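Local atomic coordinates of adenosine 5'-monophosphoramidase HNT1 (Candida albicans, PDB entry 6IQ1), a protein that probably hydrolyses adenosine 5'-monophosphoramidates to AMP and ammonia or an amine, working as a homodimeric member of the histidine triad family. Residues K70-V74 with L75-E79; E126-F130 with D131-K135. One frame throughout, in Å; residues are numbered along the deposited sequence.

Interaction 1: residues K70-V74 with L75-E79; sequences KLTKV and LKLDE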
ATOM      1  N   LYS D  70     -12.547   0.540   5.539  1.00 28.12           N
ATOM      2  CA  LYS D  70     -13.913   1.045   5.500  1.00 29.45           C
ATOM      3  C   LYS D  70     -14.334   1.399   4.067  1.00 34.58           C
ATOM      4  O   LYS D  70     -15.487   1.160   3.676  1.00 32.20           O
ATOM      5  CB  LYS D  70     -14.051   2.245   6.446  1.00 30.91           C
ATOM      6  CG  LYS D  70     -15.492   2.508   6.872  1.00 31.74           C
ATOM      7  CD  LYS D  70     -15.583   3.715   7.756  1.00 34.20           C
ATOM      8  CE  LYS D  70     -17.031   4.159   7.979  1.00 35.73           C
ATOM      9  NZ  LYS D  70     -17.082   5.364   8.848  1.00 39.30           N
ATOM     10  N   LEU D  71     -13.404   1.930   3.256  1.00 30.49           N
ATOM     11  CA  LEU D  71     -13.742   2.256   1.871  1.00 31.68           C
ATOM     12  C   LEU D  71     -14.054   1.009   1.043  1.00 32.93           C
ATOM     13  O   LEU D  71     -14.895   1.071   0.136  1.00 34.72           O
ATOM     14  CB  LEU D  71     -12.616   3.062   1.213  1.00 27.58           C
ATOM     15  CG  LEU D  71     -12.486   4.515   1.660  1.00 32.89           C
ATOM     16  CD1 LEU D  71     -11.090   5.030   1.343  1.00 27.35           C
ATOM     17  CD2 LEU D  71     -13.575   5.385   1.025  1.00 26.46           C
ATOM     18  N   THR D  72     -13.394  -0.125   1.318  1.00 30.14           N
ATOM     19  CA  THR D  72     -13.765  -1.354   0.617  1.00 31.11           C
ATOM     20  C   THR D  72     -15.199  -1.774   0.949  1.00 30.37           C
ATOM     21  O   THR D  72     -15.840  -2.463   0.155  1.00 31.66           O
ATOM     22  CB  THR D  72     -12.788  -2.513   0.925  1.00 31.93           C
ATOM     23  OG1 THR D  72     -12.840  -2.874   2.313  1.00 30.70           O
ATOM     24  CG2 THR D  72     -11.356  -2.161   0.543  1.00 27.19           C
ATOM     25  N   LYS D  73     -15.730  -1.356   2.101  1.00 32.16           N
ATOM     26  CA  LYS D  73     -17.151  -1.584   2.360  1.00 34.12           C
ATOM     27  C   LYS D  73     -18.028  -0.642   1.541  1.00 38.36           C
ATOM     28  O   LYS D  73     -19.050  -1.068   0.991  1.00 40.54           O
ATOM     29  CB  LYS D  73     -17.465  -1.435   3.846  1.00 35.21           C
ATOM     30  CG  LYS D  73     -16.912  -2.550   4.726  1.00 34.83           C
ATOM     31  CD  LYS D  73     -17.214  -2.264   6.187  1.00 40.72           C
ATOM     32  CE  LYS D  73     -16.192  -2.922   7.099  1.00 45.69           C
ATOM     33  NZ  LYS D  73     -16.702  -3.042   8.485  1.00 54.68           N
ATOM     34  N   VAL D  74     -17.646   0.641   1.450  1.00 35.83           N
ATOM     35  CA  VAL D  74     -18.380   1.587   0.616  1.00 33.87           C
ATOM     36  C   VAL D  74     -18.413   1.118  -0.829  1.00 37.98           C
ATOM     37  O   VAL D  74     -19.444   1.215  -1.502  1.00 39.45           O
ATOM     38  CB  VAL D  74     -17.767   2.992   0.717  1.00 36.85           C
ATOM     39  CG1 VAL D  74     -18.617   3.961  -0.077  1.00 33.65           C
ATOM     40  CG2 VAL D  74     -17.636   3.438   2.181  1.00 33.02           C
ATOM     41  N   LEU D  75     -17.291   0.598  -1.331  1.00 37.03           N
ATOM     42  CA  LEU D  75     -17.203   0.152  -2.717  1.00 32.06           C
ATOM     43  C   LEU D  75     -17.728  -1.265  -2.932  1.00 33.55           C
ATOM     44  O   LEU D  75     -17.698  -1.744  -4.065  1.00 34.37           O
ATOM     45  CB  LEU D  75     -15.754   0.226  -3.198  1.00 31.75           C
ATOM     46  CG  LEU D  75     -15.135   1.530  -3.688  1.00 29.77           C
ATOM     47  CD1 LEU D  75     -15.238   2.651  -2.657  1.00 32.29           C
ATOM     48  CD2 LEU D  75     -13.702   1.271  -4.034  1.00 25.51           C
ATOM     49  N   LYS D  76     -18.165  -1.953  -1.876  1.00 38.99           N
ATOM     50  CA  LYS D  76     -18.714  -3.311  -1.900  1.00 38.75           C
ATOM     51  C   LYS D  76     -17.677  -4.375  -2.242  1.00 38.70           C
ATOM     52  O   LYS D  76     -18.040  -5.556  -2.392  1.00 38.14           O
ATOM     53  CB  LYS D  76     -19.904  -3.433  -2.862  1.00 45.65           C
ATOM     54  CG  LYS D  76     -21.244  -2.898  -2.315  1.00 43.71           C
ATOM     55  CD  LYS D  76     -22.365  -3.099  -3.341  1.00 45.87           C
ATOM     56  CE  LYS D  76     -23.692  -3.451  -2.680  1.00 48.31           C
ATOM     57  NZ  LYS D  76     -24.492  -2.234  -2.349  1.00 54.50           N
ATOM     58  N   LEU D  77     -16.396  -3.993  -2.368  1.00 35.44           N
ATOM     59  CA  LEU D  77     -15.314  -4.959  -2.532  1.00 30.19           C
ATOM     60  C   LEU D  77     -15.250  -5.971  -1.392  1.00 34.79           C
ATOM     61  O   LEU D  77     -14.669  -7.049  -1.567  1.00 36.00           O
ATOM     62  CB  LEU D  77     -13.971  -4.235  -2.614  1.00 33.03           C
ATOM     63  CG  LEU D  77     -13.707  -3.282  -3.789  1.00 35.53           C
ATOM     64  CD1 LEU D  77     -12.447  -2.444  -3.576  1.00 32.16           C
ATOM     65  CD2 LEU D  77     -13.600  -4.078  -5.071  1.00 37.70           C
ATOM     66  N   ASP D  78     -15.815  -5.657  -0.223  1.00 32.42           N
ATOM     67  CA  ASP D  78     -15.680  -6.587   0.892  1.00 36.52           C
ATOM     68  C   ASP D  78     -16.580  -7.801   0.743  1.00 38.06           C
ATOM     69  O   ASP D  78     -16.503  -8.708   1.577  1.00 34.65           O
ATOM     70  CB  ASP D  78     -15.959  -5.887   2.231  1.00 31.16           C
ATOM     71  CG  ASP D  78     -17.415  -5.517   2.420  1.00 33.42           C
ATOM     72  OD1 ASP D  78     -18.084  -5.129   1.445  1.00 38.61           O
ATOM     73  OD2 ASP D  78     -17.897  -5.606   3.566  1.00 36.80           O
ATOM     74  N   GLU D  79     -17.412  -7.844  -0.297  1.00 38.37           N
ATOM     75  CA  GLU D  79     -18.389  -8.911  -0.449  1.00 40.32           C
ATOM     76  C   GLU D  79     -17.804 -10.144  -1.119  1.00 39.49           C
ATOM     77  O   GLU D  79     -18.413 -11.216  -1.047  1.00 37.77           O
ATOM     78  CB  GLU D  79     -19.606  -8.388  -1.231  1.00 42.08           C
ATOM     79  CG  GLU D  79     -20.327  -7.231  -0.504  1.00 41.68           C
ATOM     80  CD  GLU D  79     -21.708  -6.892  -1.062  1.00 44.58           C
ATOM     81  OE1 GLU D  79     -22.149  -7.521  -2.048  1.00 47.35           O
ATOM     82  OE2 GLU D  79     -22.357  -5.981  -0.504  1.00 50.63           O
TER

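Interaction 2: residues E126-F130 with D131-K135; sequences EATDF and DKLGK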
ATOM      1  N   GLU D 126      14.085 -11.210  -9.642  1.00 48.11           N
ATOM      2  CA  GLU D 126      15.519 -10.984  -9.591  1.00 51.93           C
ATOM      3  C   GLU D 126      16.188 -12.248  -9.066  1.00 55.49           C
ATOM      4  O   GLU D 126      15.910 -12.684  -7.944  1.00 50.79           O
ATOM      5  CB  GLU D 126      15.855  -9.793  -8.705  1.00 50.53           C
ATOM      6  CG  GLU D 126      16.615  -8.676  -9.384  1.00 58.41           C
ATOM      7  CD  GLU D 126      16.617  -7.438  -8.551  1.00 62.00           C
ATOM      8  OE1 GLU D 126      16.329  -6.352  -9.102  1.00 63.34           O
ATOM      9  OE2 GLU D 126      16.903  -7.579  -7.340  1.00 61.25           O
ATOM     10  N   ALA D 127      17.080 -12.814  -9.875  1.00 61.15           N
ATOM     11  CA  ALA D 127      17.909 -13.935  -9.485  1.00 57.18           C
ATOM     12  C   ALA D 127      18.551 -13.690  -8.132  1.00 52.64           C
ATOM     13  O   ALA D 127      19.246 -12.686  -7.940  1.00 52.37           O
ATOM     14  CB  ALA D 127      18.991 -14.148 -10.551  1.00 59.52           C
ATOM     15  N   THR D 128      18.297 -14.590  -7.180  1.00 48.07           N
ATOM     16  CA  THR D 128      18.889 -14.462  -5.857  1.00 45.20           C
ATOM     17  C   THR D 128      19.200 -15.834  -5.275  1.00 43.40           C
ATOM     18  O   THR D 128      18.896 -16.886  -5.852  1.00 41.97           O
ATOM     19  CB  THR D 128      17.988 -13.679  -4.894  1.00 43.13           C
ATOM     20  OG1 THR D 128      18.757 -13.273  -3.751  1.00 38.31           O
ATOM     21  CG2 THR D 128      16.824 -14.553  -4.419  1.00 43.46           C
ATOM     22  N   ASP D 129      19.734 -15.799  -4.061  1.00 41.58           N
ATOM     23  CA  ASP D 129      20.475 -16.903  -3.484  1.00 40.38           C
ATOM     24  C   ASP D 129      20.328 -16.865  -1.975  1.00 36.41           C
ATOM     25  O   ASP D 129      20.207 -15.781  -1.399  1.00 31.33           O
ATOM     26  CB  ASP D 129      21.937 -16.714  -3.875  1.00 43.92           C
ATOM     27  CG  ASP D 129      22.599 -17.973  -4.207  1.00 52.46           C
ATOM     28  OD1 ASP D 129      21.881 -18.992  -4.225  1.00 64.02           O
ATOM     29  OD2 ASP D 129      23.838 -17.950  -4.419  1.00 66.66           O
ATOM     30  N   PHE D 130      20.422 -18.027  -1.327  1.00 34.82           N
ATOM     31  CA  PHE D 130      20.377 -18.010   0.133  1.00 33.52           C
ATOM     32  C   PHE D 130      21.644 -17.398   0.726  1.00 33.46           C
ATOM     33  O   PHE D 130      21.590 -16.815   1.810  1.00 32.06           O
ATOM     34  CB  PHE D 130      20.150 -19.411   0.680  1.00 31.35           C
ATOM     35  CG  PHE D 130      18.712 -19.829   0.713  1.00 27.83           C
ATOM     36  CD1 PHE D 130      17.723 -18.941   1.072  1.00 29.97           C
ATOM     37  CD2 PHE D 130      18.350 -21.130   0.383  1.00 30.12           C
ATOM     38  CE1 PHE D 130      16.378 -19.328   1.089  1.00 29.02           C
ATOM     39  CE2 PHE D 130      17.019 -21.538   0.405  1.00 30.90           C
ATOM     40  CZ  PHE D 130      16.025 -20.628   0.756  1.00 29.96           C
ATOM     41  N   ASP D 131      22.783 -17.494   0.029  1.00 38.46           N
ATOM     42  CA  ASP D 131      23.970 -16.760   0.465  1.00 39.80           C
ATOM     43  C   ASP D 131      23.722 -15.259   0.427  1.00 36.24           C
ATOM     44  O   ASP D 131      23.995 -14.552   1.401  1.00 33.35           O
ATOM     45  CB  ASP D 131      25.191 -17.086  -0.406  1.00 41.69           C
ATOM     46  CG  ASP D 131      25.607 -18.544  -0.342  1.00 57.57           C
ATOM     47  OD1 ASP D 131      25.405 -19.198   0.710  1.00 58.42           O
ATOM     48  OD2 ASP D 131      26.152 -19.038  -1.363  1.00 68.18           O
ATOM     49  N   LYS D 132      23.232 -14.755  -0.715  1.00 38.10           N
ATOM     50  CA  LYS D 132      22.973 -13.323  -0.864  1.00 36.01           C
ATOM     51  C   LYS D 132      21.876 -12.854   0.083  1.00 33.63           C
ATOM     52  O   LYS D 132      22.006 -11.795   0.706  1.00 37.42           O
ATOM     53  CB  LYS D 132      22.607 -12.996  -2.308  1.00 37.50           C
ATOM     54  CG  LYS D 132      23.811 -12.904  -3.213  1.00 44.94           C
ATOM     55  CD  LYS D 132      23.448 -13.141  -4.668  1.00 47.38           C
ATOM     56  CE  LYS D 132      24.707 -13.366  -5.497  1.00 54.74           C
ATOM     57  NZ  LYS D 132      24.386 -13.440  -6.951  1.00 63.78           N
ATOM     58  N   LEU D 133      20.799 -13.634   0.227  1.00 33.73           N
ATOM     59  CA  LEU D 133      19.758 -13.268   1.182  1.00 32.57           C
ATOM     60  C   LEU D 133      20.305 -13.236   2.600  1.00 31.74           C
ATOM     61  O   LEU D 133      20.001 -12.310   3.365  1.00 29.09           O
ATOM     62  CB  LEU D 133      18.578 -14.230   1.076  1.00 30.70           C
ATOM     63  CG  LEU D 133      17.763 -14.027  -0.206  1.00 31.82           C
ATOM     64  CD1 LEU D 133      16.812 -15.193  -0.469  1.00 32.20           C
ATOM     65  CD2 LEU D 133      17.010 -12.703  -0.141  1.00 31.01           C
ATOM     66  N   GLY D 134      21.142 -14.219   2.952  1.00 30.33           N
ATOM     67  CA  GLY D 134      21.694 -14.280   4.300  1.00 28.81           C
ATOM     68  C   GLY D 134      22.600 -13.104   4.629  1.00 33.79           C
ATOM     69  O   GLY D 134      22.519 -12.532   5.716  1.00 33.23           O
ATOM     70  N   LYS D 135      23.486 -12.731   3.694  1.00 33.07           N
ATOM     71  CA  LYS D 135      24.379 -11.606   3.952  1.00 32.65           C
ATOM     72  C   LYS D 135      23.612 -10.298   3.957  1.00 38.20           C
ATOM     73  O   LYS D 135      23.913  -9.397   4.752  1.00 38.71           O
ATOM     74  CB  LYS D 135      25.514 -11.560   2.923  1.00 35.80           C
ATOM     75  CG  LYS D 135      26.143 -12.938   2.652  1.00 44.35           C
ATOM     76  CD  LYS D 135      27.287 -12.914   1.636  1.00 48.68           C
ATOM     77  CE  LYS D 135      28.110 -14.231   1.645  1.00 51.98           C
ATOM     78  NZ  LYS D 135      27.705 -15.224   0.566  1.00 52.46           N
TER

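Interaction 1: residues K70-V74 with L75-E79
The side chain of Leu75 lies against the backbone of Leu71, its CD1 3.2 Å from Leu71 O, in the last turn of helix 58-74, where backbone hydrogen bonds do most of the work. Leu75 N donates to Leu71 O at 2.8 Å in a regular helical bond, and Lys76 N then reaches Lys73 O at 3.1 Å, a tighter i to i+3 turn. Lys76 leaves helical geometry with a positive phi of 68°, the left-handed conformation that turns the chain off the helix. The peptide folds back far enough for Asp78 N to find Thr72 O at 3.2 Å, although with a bent N-H.

Among the apolar groups, CB of Thr72 meets CB of Leu77 at 4.1 Å, and CD1 of Leu75 lies 4.2 Å from CB of Val74. These aliphatic residues suit the inward side of the turn: Leu71, Thr72 and Leu75 pack on Leu109 of strand 107-112, while Thr72 and Leu77 touch Tyr88. The Thr72 hydroxyl bonds Lys69 O within its own helix, which lets a polar residue be buried here.

Charged side chains take the outer side. Asp78, its CG set between the backbone N and carbonyl carbon (chi1 70°), crosses the Lys73 stem, with OD2 3.4 Å from Lys73 CG. The ammonium NZ of Lys73 remains 5.7 Å from that OD2, too far for a salt bridge, so the opposite charges would probably attract only weakly. Lys76 and Lys70 instead form salt bridges to Glu143 and Asp148 of the second subunit.

The chemistry implies a helix end fixed chiefly by main-chain bonds, with leucines holding it to the sheet and lysines tying it to the partner.

Interaction 2: residues E126-F130 with D131-K135
Leu133 lies over the Thr128 side chain, the two crossing at about a right angle: the methyl CG2 of Thr128 is 4.0 Å from Leu133 CD1, and its hydroxyl OG1 is 3.8 Å from Leu133 CG. Thr128 precedes the N-cap Asp129 and Leu133 is the fourth residue after that cap, the spacing of a hydrophobic staple, here with a threonine methyl as the outer partner. Phe130 adds its ring obliquely, CD1 standing 4.2 Å from Leu133 CD1.

Two backbone bonds start the helix. Leu133 N donates to Asp129 O at 2.8 Å and nearly straight (167°), and Gly134 N follows to Phe130 O at 2.9 Å. The Asp129 side chain makes no capping bond. It runs beside Asp131, pointing the same way, with the OD2 atoms of Asp129 and Asp131 4.0 Å apart. The helix dipole would probably ease this crowding of like charge. Lys132, extended, lays its CD 4.0 Å from Asp129 CB, a contact of aliphatic stem rather than a salt bridge.

The turn joins the loop after strand 120-122 to helix 130-147, far from the centre of its own chain. Across the dimer interface, Phe20 of the second subunit packs on Phe130 and Leu133, and Pro36 of that subunit on Thr128, while backbone hydrogen bonds to the same subunit hold Glu126.

Overall arrangement
Interactions 1 and 2 mark opposite kinds of helix end: 70-79 closes helix 58-74, whereas 126-135 opens helix 130-147. Their centres lie 39 Å apart and they do not touch. Interaction 1 is partly buried, its leucines set against the strands of its own chain; interaction 2 is a surface contact with Leu133 as its buried residue and exposed acids and lysines around it. Both reach the second subunit. Val74 and Leu75 pack on Leu140 of the second subunit, which lies in that chain's helix 130-147, the same element that interaction 2 starts. The two are thus linked through the dimer rather than within one chain.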